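Local structure of enolase from the environmental genome shotgun sequencing of the Sargasso Sea (2QGY) at residues E194-L199 against S324-I329; L199-P204 against K211-E216; P222-E227 against A269-P274; E226-G231 against T238-T243. The protein is of unknown function but binds magnesium and probably acts, like other enolase-superfamily members, on a carboxylate substrate through a metal-stabilised enolate. All coordinates share one frame; numbering follows the deposited sequence. Where two conformers were deposited one is given.

All four contacts lie in the C-terminal barrel domain, and three hold a ligand of the magnesium ion. D200 in contact 2 and E226 in contacts 3 and 4 bind the metal, and E252 is the third protein ligand. D200 OD2 and E226 OE2 lie 2.8 Å apart. Contacts 1 and 2 share L199 on strand 197-200, with centres about 17 Å apart. L199 O accepts a probable hydrogen bond of 2.8 Å from E226 N, joining that strand to strand 224-226. Contacts 3 and 4 share E226 and E227 at the end of strand 224-226, with centres about 9 Å apart. K241 NZ of contact 4 and D270 OD1 of contact 3 form a 2.9 Å salt bridge.

Contact 1 of 4, residues E194-L199 against S324-I329; sequences ELPLML and SEKAEI
K326 reaches across the N-terminal end of the barrel, in the C-terminal TIM-barrel domain, to P196 and M198. Strands 197-200 and 327-329 are not neighbours in this barrel. Strands 168-170 and 135-141 come between them, so the contact is made by side chains. K326 lies just before its strand. Its CB carries CG to a place anti to the carbonyl carbon (chi1 -69°), and CG leads on to CD with the chain still extended. K326 CD is the first atom to touch the other segment, 4.1 Å from M198 CE. CE comes next and does most of the work. K326 CE lies 3.8 Å from M198 CE and 4.2 Å from P196 CG. The lysine chain runs at about a right angle to the proline side chain and slants across the methionine. M198 meets it with its terminal methyl, on a chain bent at chi2 and chi3. The chain of K326 bends about CG-CD and again about CD-CE, which turns NZ back toward E325. There K326 NZ forms a long, weak salt bridge of 3.4 Å with E325 OE2. Its stronger partner is Y223 OH, which also bonds E325 OE1. Y223 therefore ties the lysine and the glutamate together. The carboxylate has a second donor in the backbone: K326 N gives E325 OE2 a hydrogen bond of 2.9 Å, received at the anti lone pair of that oxygen.

Contact 2 of 4, residues L199-P204 against K211-E216; sequences LDLAVP and KSFLKE. With MG (magnesium ion), chain C.
L199 and L201 push their methyl groups against the F213 ring, and L201 also touches L214. The CE2 corner of the ring is the bump that meets both strand-side leucines. L199 CD1 lies at the ring edge, near its plane, 4.0 Å from F213 CE2. L201 CD2 comes in obliquely and sits 3.8 Å from F213 CE2. The two methyls thus form a shallow notch for this corner. F213 has CG anti to its backbone N (chi1 178°), which carries the ring from helix 207-217 toward the leucines. L201 divides its two branches: CD2 goes to the ring, while L201 CD1 meets L214 CD2 at 4.0 Å. The fork of L201 therefore spans two successive residues of the helix. This is the strand-to-helix half of a beta-alpha-beta unit, strand 197-200, helix 207-217 and strand 224-226, in the TIM-barrel domain. I225 of the next strand touches L199, L201 and L214, and helix 177-191 adds S180, I181 and V184 around F213. Between the two leucines, D200 heads for the barrel interior, where D200 OD2 binds magnesium at 2.0 Å. The other oxygen, D200 OD1, accepts a 2.6 Å hydrogen bond from a metal-bound water.

Contact 3 of 4, residues P222-E227 against A269-P274; sequences PYWIEE and ADIFNP. With MG (magnesium ion), chain C.
The magnesium site at the C-terminal ends of the barrel strands contains E226, and this contact sets strand 224-226 against strand 271-272. Strand 248-250 lies between the two, so side chains meet across it. At the metal end, E226 OE2 binds magnesium at 2.0 Å and lies 3.1 Å from N273 ND2. The carboxylate and the amide are steeply turned to each other, their planes 71° apart. E226 reaches the ion on an extended chain, with CG anti to the backbone N (chi1 176°). Its other oxygen, OE1, has two partners. W224 NE1 gives E226 OE1 a hydrogen bond of 3.1 Å at its anti lone pair, with the oxygen tilted 25° out of the indole plane. K169 forms a salt bridge with the same oxygen. Together these contacts would limit rotation of the carboxylate and probably help to balance its charge beside the metal. N273 is itself held from its other end, where OD1 takes a hydrogen bond from the backbone N of the metal ligand E252. Farther from the ion the contact becomes apolar. I271 CD1 comes obliquely to the six-membered part of the W224 indole, 3.5 Å from W224 CE3, and the two side chains cross at about a right angle. V249 of the intervening strand touches W224, I271 and N273. Y139 meets W224 edge-to-face. Carboxylate ligands placed like this, with E226 at the end of its strand, E252 just after the next and D200 at the end of the one before, are typical of the metal site of the enolase superfamily.

Contact 4 of 4, residues E226-G231 against T238-T243; sequences EEPVDG and TEIKNT. With MG (magnesium ion), chain C.
This is a small, buried apolar contact between the loop that leaves strand 224-226 and helix 234-243, the helix the loop leads into. It sits on the outer side of the barrel wall, behind the magnesium site. I240 is the whole of the helix side. Its two branches part to meet two successive loop residues. I240 CG2 lies 3.9 Å from P228 CG, with the isoleucine and the proline ring slanting past each other. I240 CG1 reaches V229 CG1, also at 3.9 Å, and here the side chains approach tip to tip. The torsion of I240 explains this fork: CG1 stands anti to the carbonyl carbon (chi1 -70°), while CG2 stands anti to the backbone N. V248 of the next strand touches both P228 and I240, and L236 and L237 of the helix pack on V229. Farther along the helix, T243 OG1 gives a 2.6 Å hydrogen bond to E239 O, one turn back. The loop also faces the metal. E227 OE1 accepts a 2.7 Å hydrogen bond from a magnesium-bound water, so E227 belongs to the second shell of the ion. D230 forms a salt bridge with R97 of the second subunit. A strand, a loop at its C-terminal end and a helix folding back over the wall are typical of the TIM barrel; the metal ligand at the strand end is typical of the enolase superfamily.

Contact 1 of 4, residues E194-L199 against S324-I329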
# COMPACT_ATOMS: atom_id res chain seq x y z
N GLU A 194 3.44 1.83 -39.10
CA GLU A 194 2.28 1.02 -38.79
C GLU A 194 2.31 0.41 -37.39
O GLU A 194 1.25 0.17 -36.80
CB GLU A 194 2.07 -0.06 -39.86
CG GLU A 194 1.46 0.49 -41.15
CD GLU A 194 2.26 0.15 -42.41
OE1 GLU A 194 3.23 -0.66 -42.34
OE2 GLU A 194 1.91 0.72 -43.47
N LEU A 195 3.51 0.20 -36.85
CA LEU A 195 3.65 -0.55 -35.60
C LEU A 195 3.21 0.27 -34.39
O LEU A 195 3.63 1.42 -34.21
CB LEU A 195 5.08 -1.06 -35.37
CG LEU A 195 5.28 -2.04 -34.20
CD1 LEU A 195 4.62 -3.42 -34.45
CD2 LEU A 195 6.76 -2.20 -33.83
N PRO A 196 2.34 -0.31 -33.56
CA PRO A 196 2.05 0.36 -32.29
C PRO A 196 3.33 0.69 -31.53
O PRO A 196 4.15 -0.20 -31.28
CB PRO A 196 1.19 -0.65 -31.55
CG PRO A 196 0.45 -1.37 -32.68
CD PRO A 196 1.51 -1.53 -33.73
N LEU A 197 3.53 1.97 -31.25
CA LEU A 197 4.66 2.41 -30.46
C LEU A 197 4.10 3.04 -29.19
O LEU A 197 3.52 4.13 -29.22
CB LEU A 197 5.54 3.41 -31.22
CG LEU A 197 6.72 4.04 -30.48
CD1 LEU A 197 7.75 2.97 -30.05
CD2 LEU A 197 7.38 5.11 -31.37
N MET A 198 4.26 2.35 -28.07
CA MET A 198 3.84 2.93 -26.79
C MET A 198 4.95 3.62 -26.02
O MET A 198 6.12 3.24 -26.10
CB MET A 198 3.02 1.97 -25.92
CG MET A 198 2.85 0.52 -26.29
SD MET A 198 2.54 -0.17 -27.94
CE MET A 198 1.31 -1.39 -27.67
N LEU A 199 4.58 4.67 -25.28
CA LEU A 199 5.55 5.50 -24.62
C LEU A 199 5.25 5.48 -23.13
O LEU A 199 4.16 5.86 -22.70
CB LEU A 199 5.50 6.96 -25.16
CG LEU A 199 5.69 7.22 -26.68
CD1 LEU A 199 5.67 8.73 -27.00
CD2 LEU A 199 6.96 6.57 -27.22
N SER A 324 -9.74 -6.40 -23.46
CA SER A 324 -8.30 -6.49 -23.28
C SER A 324 -7.59 -5.63 -24.33
O SER A 324 -8.02 -5.57 -25.50
CB SER A 324 -7.85 -7.94 -23.44
OG SER A 324 -8.05 -8.36 -24.77
N GLU A 325 -6.53 -4.95 -23.91
CA GLU A 325 -5.61 -4.36 -24.86
C GLU A 325 -4.46 -5.34 -24.97
O GLU A 325 -4.51 -6.41 -24.37
CB GLU A 325 -5.11 -2.98 -24.39
CG GLU A 325 -5.69 -1.84 -25.17
CD GLU A 325 -5.19 -1.76 -26.61
OE1 GLU A 325 -5.59 -0.82 -27.31
OE2 GLU A 325 -4.38 -2.62 -27.05
N LYS A 326 -3.42 -4.97 -25.71
CA LYS A 326 -2.25 -5.82 -25.85
C LYS A 326 -1.58 -6.06 -24.50
O LYS A 326 -1.51 -5.15 -23.66
CB LYS A 326 -1.29 -5.19 -26.85
CG LYS A 326 -1.86 -5.22 -28.28
CD LYS A 326 -0.95 -4.45 -29.19
CE LYS A 326 -1.56 -3.09 -29.48
NZ LYS A 326 -2.95 -3.25 -30.06
N ALA A 327 -1.16 -7.31 -24.28
CA ALA A 327 -0.59 -7.78 -23.02
C ALA A 327 0.92 -7.63 -23.00
O ALA A 327 1.58 -7.89 -24.01
CB ALA A 327 -0.99 -9.25 -22.80
N GLU A 328 1.47 -7.23 -21.85
CA GLU A 328 2.87 -6.85 -21.78
C GLU A 328 3.83 -8.06 -21.64
O GLU A 328 3.62 -8.94 -20.77
CB GLU A 328 3.10 -5.94 -20.55
CG GLU A 328 4.53 -5.49 -20.44
CD GLU A 328 4.73 -4.42 -19.37
OE1 GLU A 328 4.02 -4.48 -18.35
OE2 GLU A 328 5.58 -3.52 -19.57
N ILE A 329 4.84 -8.11 -22.49
CA ILE A 329 5.93 -9.10 -22.33
C ILE A 329 7.29 -8.41 -22.26
O ILE A 329 7.47 -7.35 -22.84
CB ILE A 329 5.94 -10.18 -23.45
CG1 ILE A 329 6.26 -9.56 -24.79
CG2 ILE A 329 4.60 -10.96 -23.52
CD1 ILE A 329 7.17 -10.43 -25.63

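Contact 2 of 4, residues L199-P204 against K211-E216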
# COMPACT_ATOMS: atom_id res chain seq x y z
N LEU A 199 4.58 4.67 -25.28
CA LEU A 199 5.55 5.50 -24.62
C LEU A 199 5.25 5.48 -23.13
O LEU A 199 4.16 5.86 -22.70
CB LEU A 199 5.50 6.96 -25.16
CG LEU A 199 5.69 7.22 -26.68
CD1 LEU A 199 5.67 8.73 -27.00
CD2 LEU A 199 6.96 6.57 -27.22
N ASP A 200 6.22 5.03 -22.35
CA ASP A 200 6.08 5.02 -20.92
C ASP A 200 6.86 6.18 -20.36
O ASP A 200 8.08 6.17 -20.36
CB ASP A 200 6.54 3.67 -20.33
CG ASP A 200 6.14 3.52 -18.87
OD1 ASP A 200 6.02 4.54 -18.17
OD2 ASP A 200 5.93 2.36 -18.43
N LEU A 201 6.15 7.21 -19.92
CA LEU A 201 6.81 8.39 -19.34
C LEU A 201 7.30 8.22 -17.91
O LEU A 201 8.12 9.01 -17.44
CB LEU A 201 5.91 9.63 -19.41
CG LEU A 201 5.34 9.96 -20.79
CD1 LEU A 201 4.80 11.42 -20.83
CD2 LEU A 201 6.34 9.70 -21.90
N ALA A 202 6.81 7.19 -17.21
CA ALA A 202 7.36 6.80 -15.91
C ALA A 202 7.28 7.92 -14.85
O ALA A 202 8.19 8.10 -14.04
CB ALA A 202 8.82 6.30 -16.08
N VAL A 203 6.19 8.70 -14.90
CA VAL A 203 5.87 9.74 -13.92
C VAL A 203 7.00 10.78 -13.82
O VAL A 203 7.72 10.83 -12.82
CB VAL A 203 5.51 9.16 -12.53
CG1 VAL A 203 4.97 10.25 -11.60
CG2 VAL A 203 4.48 8.03 -12.65
N PRO A 204 7.16 11.61 -14.88
CA PRO A 204 8.17 12.66 -14.88
C PRO A 204 7.90 13.65 -13.74
O PRO A 204 6.76 14.02 -13.48
CB PRO A 204 7.98 13.33 -16.24
CG PRO A 204 7.40 12.24 -17.09
CD PRO A 204 6.43 11.60 -16.16
N LYS A 211 4.33 18.14 -20.54
CA LYS A 211 3.48 18.84 -21.48
C LYS A 211 4.23 19.21 -22.77
O LYS A 211 3.71 18.98 -23.85
CB LYS A 211 2.85 20.06 -20.82
CG LYS A 211 1.71 19.73 -19.89
CD LYS A 211 1.36 20.97 -19.08
CE LYS A 211 0.08 20.79 -18.31
NZ LYS A 211 -0.09 21.94 -17.36
N SER A 212 5.46 19.73 -22.64
CA SER A 212 6.25 20.09 -23.81
C SER A 212 6.56 18.85 -24.65
O SER A 212 6.42 18.88 -25.88
CB SER A 212 7.52 20.83 -23.40
OG SER A 212 7.22 21.85 -22.45
N PHE A 213 6.93 17.75 -23.99
CA PHE A 213 7.18 16.49 -24.69
C PHE A 213 5.95 16.03 -25.46
O PHE A 213 6.01 15.73 -26.65
CB PHE A 213 7.66 15.38 -23.73
CG PHE A 213 7.89 14.06 -24.40
CD1 PHE A 213 9.07 13.82 -25.12
CD2 PHE A 213 6.94 13.04 -24.33
CE1 PHE A 213 9.30 12.61 -25.75
CE2 PHE A 213 7.14 11.81 -24.97
CZ PHE A 213 8.34 11.58 -25.67
N LEU A 214 4.81 15.97 -24.78
CA LEU A 214 3.58 15.48 -25.40
C LEU A 214 3.14 16.34 -26.59
O LEU A 214 2.55 15.83 -27.54
CB LEU A 214 2.47 15.38 -24.36
CG LEU A 214 2.69 14.26 -23.33
CD1 LEU A 214 1.57 14.28 -22.30
CD2 LEU A 214 2.79 12.89 -24.02
N LYS A 215 3.45 17.63 -26.52
CA LYS A 215 3.13 18.55 -27.62
C LYS A 215 4.00 18.24 -28.85
O LYS A 215 3.52 18.27 -29.99
CB LYS A 215 3.33 19.98 -27.15
CG LYS A 215 2.68 21.03 -28.04
CD LYS A 215 2.61 22.38 -27.30
CE LYS A 215 1.52 23.28 -27.89
NZ LYS A 215 1.23 24.49 -27.03
N GLU A 216 5.25 17.88 -28.63
CA GLU A 216 6.17 17.59 -29.73
C GLU A 216 6.08 16.14 -30.23
O GLU A 216 6.49 15.84 -31.36
CB GLU A 216 7.61 17.93 -29.33
CG GLU A 216 7.79 19.37 -28.86
CD GLU A 216 7.54 20.39 -29.96
OE1 GLU A 216 7.84 20.08 -31.13
OE2 GLU A 216 7.02 21.50 -29.64
MG MG C . 4.88 1.58 -16.91
O HOH W 1 4.82 3.47 -16.09
O HOH W 2 6.48 1.41 -15.71
O HOH W 3 5.67 -0.25 -17.68

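Contact 3 of 4, residues P222-E227 against A269-P274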
# COMPACT_ATOMS: atom_id res chain seq x y z
N PRO A 222 2.02 8.14 -31.24
CA PRO A 222 2.15 7.10 -30.22
C PRO A 222 0.84 6.34 -29.98
O PRO A 222 -0.25 6.91 -30.00
CB PRO A 222 2.59 7.86 -28.96
CG PRO A 222 2.30 9.28 -29.21
CD PRO A 222 2.24 9.49 -30.71
N TYR A 223 0.96 5.05 -29.77
CA TYR A 223 -0.21 4.23 -29.54
C TYR A 223 -0.86 4.55 -28.20
O TYR A 223 -2.10 4.52 -28.08
CB TYR A 223 0.18 2.75 -29.64
CG TYR A 223 -0.99 1.81 -29.64
CD1 TYR A 223 -1.66 1.51 -30.83
CD2 TYR A 223 -1.42 1.20 -28.46
CE1 TYR A 223 -2.76 0.66 -30.84
CE2 TYR A 223 -2.49 0.33 -28.45
CZ TYR A 223 -3.17 0.05 -29.64
OH TYR A 223 -4.25 -0.80 -29.60
N TRP A 224 -0.01 4.79 -27.19
CA TRP A 224 -0.51 5.26 -25.88
C TRP A 224 0.58 5.95 -25.12
O TRP A 224 1.74 5.84 -25.47
CB TRP A 224 -1.18 4.14 -25.07
CG TRP A 224 -0.32 3.10 -24.36
CD1 TRP A 224 0.76 3.29 -23.53
CD2 TRP A 224 -0.59 1.70 -24.35
NE1 TRP A 224 1.19 2.07 -23.03
CE2 TRP A 224 0.39 1.08 -23.54
CE3 TRP A 224 -1.56 0.91 -24.97
CZ2 TRP A 224 0.41 -0.30 -23.32
CZ3 TRP A 224 -1.54 -0.48 -24.75
CH2 TRP A 224 -0.56 -1.06 -23.92
N ILE A 225 0.18 6.68 -24.08
CA ILE A 225 1.08 7.43 -23.24
C ILE A 225 0.83 6.90 -21.84
O ILE A 225 -0.28 7.06 -21.30
CB ILE A 225 0.75 8.96 -23.26
CG1 ILE A 225 0.98 9.56 -24.66
CG2 ILE A 225 1.63 9.73 -22.24
CD1 ILE A 225 2.38 9.39 -25.20
N GLU A 226 1.85 6.31 -21.24
CA GLU A 226 1.69 5.61 -19.99
C GLU A 226 2.30 6.41 -18.84
O GLU A 226 3.40 6.96 -18.96
CB GLU A 226 2.34 4.23 -20.14
CG GLU A 226 2.33 3.42 -18.90
CD GLU A 226 2.76 1.97 -19.15
OE1 GLU A 226 2.48 1.41 -20.25
OE2 GLU A 226 3.35 1.40 -18.23
N GLU A 227 1.53 6.52 -17.74
CA GLU A 227 1.96 7.22 -16.54
C GLU A 227 2.57 8.62 -16.81
O GLU A 227 3.65 8.92 -16.34
CB GLU A 227 2.91 6.36 -15.73
CG GLU A 227 2.27 5.09 -15.19
CD GLU A 227 2.77 4.80 -13.81
OE1 GLU A 227 3.92 4.32 -13.74
OE2 GLU A 227 2.05 5.11 -12.81
N ALA A 269 -8.72 8.11 -17.55
CA ALA A 269 -7.81 7.31 -18.36
C ALA A 269 -8.55 6.54 -19.43
O ALA A 269 -9.76 6.34 -19.35
CB ALA A 269 -6.98 6.35 -17.48
N ASP A 270 -7.80 6.10 -20.42
CA ASP A 270 -8.35 5.34 -21.54
C ASP A 270 -8.11 3.84 -21.37
O ASP A 270 -8.88 3.01 -21.88
CB ASP A 270 -7.67 5.84 -22.82
CG ASP A 270 -7.94 7.33 -23.07
OD1 ASP A 270 -9.12 7.62 -23.34
OD2 ASP A 270 -7.05 8.21 -22.95
N ILE A 271 -7.04 3.50 -20.65
CA ILE A 271 -6.61 2.10 -20.47
C ILE A 271 -6.07 1.99 -19.04
O ILE A 271 -5.37 2.87 -18.58
CB ILE A 271 -5.45 1.74 -21.46
CG1 ILE A 271 -5.90 1.90 -22.93
CG2 ILE A 271 -4.91 0.29 -21.19
CD1 ILE A 271 -4.72 1.93 -23.95
N PHE A 272 -6.38 0.90 -18.35
CA PHE A 272 -5.77 0.68 -17.05
C PHE A 272 -4.72 -0.43 -17.17
O PHE A 272 -4.95 -1.40 -17.89
CB PHE A 272 -6.81 0.18 -16.04
CG PHE A 272 -7.93 1.16 -15.75
CD1 PHE A 272 -7.75 2.54 -15.86
CD2 PHE A 272 -9.17 0.68 -15.35
CE1 PHE A 272 -8.81 3.43 -15.54
CE2 PHE A 272 -10.23 1.57 -15.02
CZ PHE A 272 -10.03 2.93 -15.12
N ASN A 273 -3.60 -0.32 -16.46
CA ASN A 273 -2.58 -1.36 -16.51
C ASN A 273 -2.17 -1.82 -15.09
O ASN A 273 -1.00 -1.83 -14.77
CB ASN A 273 -1.36 -0.91 -17.36
CG ASN A 273 -0.54 0.20 -16.69
OD1 ASN A 273 -1.07 0.98 -15.90
ND2 ASN A 273 0.77 0.22 -16.96
N PRO A 274 -3.13 -2.27 -14.27
CA PRO A 274 -2.73 -2.83 -12.97
C PRO A 274 -1.82 -4.04 -13.27
O PRO A 274 -1.97 -4.70 -14.33
CB PRO A 274 -4.06 -3.32 -12.36
CG PRO A 274 -4.95 -3.60 -13.54
CD PRO A 274 -4.57 -2.45 -14.53
MG MG C . 4.88 1.58 -16.91
O HOH W 1 4.82 3.47 -16.09
O HOH W 2 6.48 1.41 -15.71
O HOH W 3 5.67 -0.25 -17.68

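Contact 4 of 4, residues E226-G231 against T238-T243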
# COMPACT_ATOMS: atom_id res chain seq x y z
N GLU A 226 1.85 6.31 -21.24
CA GLU A 226 1.69 5.61 -19.99
C GLU A 226 2.30 6.41 -18.84
O GLU A 226 3.40 6.96 -18.96
CB GLU A 226 2.34 4.23 -20.14
CG GLU A 226 2.33 3.42 -18.90
CD GLU A 226 2.76 1.97 -19.15
OE1 GLU A 226 2.48 1.41 -20.25
OE2 GLU A 226 3.35 1.40 -18.23
N GLU A 227 1.53 6.52 -17.74
CA GLU A 227 1.96 7.22 -16.54
C GLU A 227 2.57 8.62 -16.81
O GLU A 227 3.65 8.92 -16.34
CB GLU A 227 2.91 6.36 -15.73
CG GLU A 227 2.27 5.09 -15.19
CD GLU A 227 2.77 4.80 -13.81
OE1 GLU A 227 3.92 4.32 -13.74
OE2 GLU A 227 2.05 5.11 -12.81
N PRO A 228 1.83 9.50 -17.51
CA PRO A 228 2.36 10.86 -17.75
C PRO A 228 2.41 11.64 -16.44
O PRO A 228 3.20 12.58 -16.30
CB PRO A 228 1.36 11.49 -18.73
CG PRO A 228 0.06 10.72 -18.51
CD PRO A 228 0.47 9.30 -18.04
N VAL A 229 1.56 11.23 -15.49
CA VAL A 229 1.54 11.82 -14.15
C VAL A 229 1.29 10.72 -13.11
O VAL A 229 0.89 9.63 -13.45
CB VAL A 229 0.49 12.95 -14.00
CG1 VAL A 229 0.76 14.09 -15.03
CG2 VAL A 229 -0.90 12.42 -14.20
N ASP A 230 1.47 11.06 -11.84
CA ASP A 230 1.28 10.07 -10.78
C ASP A 230 -0.15 9.53 -10.80
O ASP A 230 -1.10 10.29 -10.91
CB ASP A 230 1.58 10.68 -9.40
CG ASP A 230 1.79 9.61 -8.34
OD1 ASP A 230 0.78 9.03 -7.90
OD2 ASP A 230 2.95 9.38 -7.94
N GLY A 231 -0.30 8.21 -10.66
CA GLY A 231 -1.62 7.57 -10.78
C GLY A 231 -2.59 8.00 -9.69
O GLY A 231 -3.80 7.86 -9.84
N THR A 238 -6.71 13.65 -15.39
CA THR A 238 -7.82 14.17 -16.17
C THR A 238 -7.34 15.35 -17.01
O THR A 238 -7.65 15.43 -18.18
CB THR A 238 -9.04 14.53 -15.31
OG1 THR A 238 -8.74 15.67 -14.50
CG2 THR A 238 -9.48 13.31 -14.43
N GLU A 239 -6.55 16.23 -16.42
CA GLU A 239 -6.04 17.39 -17.14
C GLU A 239 -5.23 16.97 -18.40
O GLU A 239 -5.44 17.51 -19.49
CB GLU A 239 -5.20 18.25 -16.21
CG GLU A 239 -4.38 19.30 -16.93
CD GLU A 239 -3.73 20.25 -15.98
OE1 GLU A 239 -4.24 20.37 -14.84
OE2 GLU A 239 -2.72 20.88 -16.38
N ILE A 240 -4.34 16.00 -18.24
CA ILE A 240 -3.57 15.46 -19.37
C ILE A 240 -4.44 14.83 -20.42
O ILE A 240 -4.29 15.11 -21.62
CB ILE A 240 -2.51 14.40 -18.93
CG1 ILE A 240 -1.37 15.07 -18.15
CG2 ILE A 240 -1.98 13.61 -20.17
CD1 ILE A 240 -0.39 15.89 -18.98
N LYS A 241 -5.35 13.95 -20.00
CA LYS A 241 -6.21 13.25 -20.95
C LYS A 241 -7.03 14.25 -21.75
O LYS A 241 -7.28 14.04 -22.94
CB LYS A 241 -7.12 12.26 -20.22
CG LYS A 241 -8.19 11.65 -21.09
CD LYS A 241 -8.87 10.49 -20.40
CE LYS A 241 -10.30 10.27 -20.90
NZ LYS A 241 -10.44 9.99 -22.34
N ASN A 242 -7.43 15.34 -21.09
CA ASN A 242 -8.29 16.36 -21.70
C ASN A 242 -7.54 17.30 -22.65
O ASN A 242 -8.16 17.93 -23.52
CB ASN A 242 -9.01 17.20 -20.62
CG ASN A 242 -10.01 16.37 -19.77
OD1 ASN A 242 -10.43 15.26 -20.15
ND2 ASN A 242 -10.41 16.92 -18.63
N THR A 243 -6.24 17.39 -22.47
CA THR A 243 -5.38 18.33 -23.19
C THR A 243 -4.87 17.72 -24.48
O THR A 243 -4.74 18.42 -25.49
CB THR A 243 -4.24 18.82 -22.30
OG1 THR A 243 -4.81 19.43 -21.14
CG2 THR A 243 -3.34 19.87 -23.02
MG MG C . 4.88 1.58 -16.91
O HOH W 1 4.82 3.47 -16.09
O HOH W 2 6.48 1.41 -15.71
O HOH W 3 5.67 -0.25 -17.68